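PDB 6JWS: 7,8-dihydro-6-hydroxymethylpterin pyrophosphokinase-dihydropteroate synthase from Plasmodium falciparum, which probably catalyses two successive steps of folate biosynthesis, pyrophosphorylation of 6-hydroxymethyl-7,8-dihydropterin by ATP and condensation of the product with 4-aminobenzoate to give 7,8-dihydropteroate. Local coordinates for residues Y384-T389 / K681-R686. The protein carries 1 engineered substitution. Sequence-based numbering, arbitrary orientation.
Sequences YLKEKT and KVDLIR. With PT1 (pteroic acid), chain I.
The Arg686 guanidinium lies with one face against the pterin of pteroic acid, N8 standing 3.3 Å above its plane over the centre; the chain runs extended from CG to NE, and NE is salt-bridged to Asp430. Across the contact itself, the flat group that matters is the Asp683 carboxylate, held at both oxygens by Lys386. OD1 takes the backbone N of Lys386 at 2.9 Å (152° at the hydrogen) and OD2 takes its NZ at 2.8 Å, a salt bridge; both oxygens use their syn lone pairs. Lys386 bends at chi2 (-37°) and crosses Asp683 at about a right angle, CD passing 3.3 Å from Lys681 O. Leu385 crosses obliquely, its CD1 out of the carboxylate plane and 3.6 Å from both Asp683 OD1 and OD2. Further along, Thr389 OG1 donates to Val682 O at 2.7 Å in the carbonyl plane. Water 2 links Lys388 O to Asp683 OD1. Asp683 OD2 also accepts a bond from Leu602 N, and Lys386 NZ is held as well by Tyr600 O, its strongest polar partner, and Tyr597 O. The type II turn Tyr384–Glu387, leaving the HPPK sheet, is thus tied to the entry of TIM-barrel strand 684-687. Among so many donors, buried Asp683 is probably ionised, pinning this inter-domain link three residues before Arg686, which lines the pterin pocket.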
loop_
_atom_site.group_PDB
_atom_site.type_symbol
_atom_site.label_atom_id
_atom_site.label_comp_id
_atom_site.label_asym_id
_atom_site.label_seq_id
_atom_site.Cartn_x
_atom_site.Cartn_y
_atom_site.Cartn_z
ATOM N N TYR B 384 17.342 11.086 -4.138
ATOM C CA TYR B 384 17.056 10.024 -5.084
ATOM C C TYR B 384 15.563 10.029 -5.380
ATOM O O TYR B 384 14.757 9.903 -4.450
ATOM C CB TYR B 384 17.469 8.662 -4.510
ATOM C CG TYR B 384 18.947 8.560 -4.251
ATOM C CD1 TYR B 384 19.845 8.457 -5.297
ATOM C CD2 TYR B 384 19.448 8.665 -2.961
ATOM C CE1 TYR B 384 21.206 8.429 -5.069
ATOM C CE2 TYR B 384 20.809 8.607 -2.710
ATOM C CZ TYR B 384 21.686 8.492 -3.771
ATOM O OH TYR B 384 23.027 8.424 -3.532
ATOM N N LEU B 385 15.214 10.175 -6.669
ATOM C CA LEU B 385 13.816 10.206 -7.050
ATOM C C LEU B 385 13.130 8.956 -6.503
ATOM O O LEU B 385 13.628 7.845 -6.677
ATOM C CB LEU B 385 13.692 10.260 -8.577
ATOM C CG LEU B 385 12.275 10.579 -9.061
ATOM C CD1 LEU B 385 11.865 11.967 -8.588
ATOM C CD2 LEU B 385 12.168 10.494 -10.569
ATOM N N LYS B 386 11.991 9.154 -5.836
ATOM C CA LYS B 386 11.099 8.077 -5.409
ATOM C C LYS B 386 11.603 7.370 -4.145
ATOM O O LYS B 386 10.993 6.391 -3.735
ATOM C CB LYS B 386 10.709 7.075 -6.518
ATOM C CG LYS B 386 10.004 7.611 -7.772
ATOM C CD LYS B 386 9.012 8.736 -7.531
ATOM C CE LYS B 386 8.544 9.443 -8.792
ATOM N NZ LYS B 386 7.635 10.580 -8.466
ATOM N N GLU B 387 12.670 7.864 -3.504
ATOM C CA GLU B 387 13.199 7.178 -2.329
ATOM C C GLU B 387 12.728 7.769 -0.997
ATOM O O GLU B 387 12.964 7.167 0.050
ATOM C CB GLU B 387 14.721 7.099 -2.359
ATOM C CG GLU B 387 15.202 6.010 -3.297
ATOM C CD GLU B 387 16.673 5.642 -3.145
ATOM O OE1 GLU B 387 17.301 6.002 -2.082
ATOM O OE2 GLU B 387 17.199 5.007 -4.089
ATOM N N LYS B 388 12.025 8.909 -1.032
ATOM C CA LYS B 388 11.554 9.545 0.185
ATOM C C LYS B 388 10.347 10.435 -0.106
ATOM O O LYS B 388 10.345 11.168 -1.086
ATOM C CB LYS B 388 12.694 10.403 0.742
ATOM C CG LYS B 388 12.614 10.710 2.226
ATOM C CD LYS B 388 12.972 12.156 2.534
ATOM C CE LYS B 388 13.392 12.340 3.978
ATOM N NZ LYS B 388 12.860 13.602 4.545
ATOM N N THR B 389 9.341 10.384 0.772
ATOM C CA THR B 389 8.240 11.332 0.801
ATOM C C THR B 389 8.577 12.435 1.806
ATOM O O THR B 389 8.569 12.200 3.015
ATOM C CB THR B 389 6.917 10.620 1.117
ATOM O OG1 THR B 389 6.672 9.663 0.089
ATOM C CG2 THR B 389 5.725 11.551 1.203
ATOM N N LYS B 681 5.072 6.725 -3.551
ATOM C CA LYS B 681 6.420 7.282 -3.597
ATOM C C LYS B 681 6.420 8.735 -4.072
ATOM O O LYS B 681 7.406 9.187 -4.649
ATOM C CB LYS B 681 7.361 6.389 -4.405
ATOM C CG LYS B 681 7.444 4.957 -3.881
ATOM C CD LYS B 681 8.386 4.061 -4.643
ATOM C CE LYS B 681 8.850 2.891 -3.793
ATOM N NZ LYS B 681 9.130 1.721 -4.654
ATOM N N VAL B 682 5.332 9.462 -3.781
ATOM C CA VAL B 682 5.267 10.895 -3.992
ATOM C C VAL B 682 6.467 11.540 -3.288
ATOM O O VAL B 682 6.764 11.229 -2.144
ATOM C CB VAL B 682 3.936 11.453 -3.452
ATOM C CG1 VAL B 682 3.866 12.960 -3.623
ATOM C CG2 VAL B 682 2.753 10.769 -4.106
ATOM N N ASP B 683 7.157 12.438 -3.984
ATOM C CA ASP B 683 8.397 13.017 -3.490
ATOM C C ASP B 683 8.171 14.083 -2.415
ATOM O O ASP B 683 8.961 14.177 -1.479
ATOM C CB ASP B 683 9.219 13.532 -4.665
ATOM C CG ASP B 683 9.493 12.422 -5.672
ATOM O OD1 ASP B 683 10.370 11.565 -5.379
ATOM O OD2 ASP B 683 8.827 12.409 -6.726
ATOM N N LEU B 684 7.140 14.922 -2.550
ATOM C CA LEU B 684 6.879 15.941 -1.535
ATOM C C LEU B 684 5.377 16.080 -1.350
ATOM O O LEU B 684 4.631 16.040 -2.338
ATOM C CB LEU B 684 7.475 17.304 -1.912
ATOM C CG LEU B 684 9.000 17.349 -2.083
ATOM C CD1 LEU B 684 9.370 17.143 -3.551
ATOM C CD2 LEU B 684 9.589 18.670 -1.602
ATOM N N ILE B 685 4.966 16.258 -0.087
ATOM C CA ILE B 685 3.576 16.528 0.223
ATOM C C ILE B 685 3.517 17.807 1.065
ATOM O O ILE B 685 4.335 18.028 1.980
ATOM C CB ILE B 685 2.892 15.306 0.890
ATOM C CG1 ILE B 685 3.612 14.877 2.177
ATOM C CG2 ILE B 685 2.798 14.130 -0.089
ATOM C CD1 ILE B 685 2.883 13.810 3.000
ATOM N N ARG B 686 2.544 18.658 0.722
ATOM C CA ARG B 686 2.432 20.002 1.257
ATOM C C ARG B 686 1.299 19.970 2.271
ATOM O O ARG B 686 0.152 19.750 1.882
ATOM C CB ARG B 686 2.094 20.973 0.110
ATOM C CG ARG B 686 2.086 22.445 0.496
ATOM C CD ARG B 686 1.624 23.266 -0.704
ATOM N NE ARG B 686 1.486 24.660 -0.332
ATOM C CZ ARG B 686 0.369 25.222 0.119
ATOM N NH1 ARG B 686 -0.747 24.520 0.218
ATOM N NH2 ARG B 686 0.363 26.509 0.418
HETATM C C2 PT1 I . -0.980 23.209 -4.019
HETATM C C3 PT1 I . -1.304 24.466 -3.345
HETATM C C5 PT1 I . -0.265 25.501 -3.362
HETATM N N6 PT1 I . -2.487 24.694 -2.724
HETATM C C7 PT1 I . 1.149 24.048 -4.639
HETATM N N9 PT1 I . 0.912 25.239 -3.999
HETATM C C10 PT1 I . -2.716 25.903 -2.145
HETATM N N11 PT1 I . 2.345 23.819 -5.293
HETATM C C12 PT1 I . -1.746 26.896 -2.185
HETATM C C21 PT1 I . -9.894 23.281 -2.086
HETATM O O22 PT1 I . -10.389 23.041 -0.952
HETATM O O1 PT1 I . -1.884 22.222 -4.049
HETATM N N4 PT1 I . 0.219 23.055 -4.622
HETATM N N8 PT1 I . -0.549 26.673 -2.768
HETATM C C13 PT1 I . -4.054 26.152 -1.502
HETATM N N14 PT1 I . -5.079 26.264 -2.576
HETATM C C15 PT1 I . -6.232 25.562 -2.477
HETATM C C16 PT1 I . -6.884 25.105 -3.643
HETATM C C17 PT1 I . -6.772 25.308 -1.175
HETATM C C18 PT1 I . -8.083 24.362 -3.509
HETATM C C19 PT1 I . -7.983 24.580 -1.058
HETATM C C20 PT1 I . -8.624 24.091 -2.224
HETATM O O23 PT1 I . -10.450 22.841 -3.106
HETATM O O HOH W 1 11.984 3.413 -4.670
HETATM O O HOH W 2 11.916 11.744 -3.133
HETATM O O HOH W 3 9.376 9.209 -2.760
#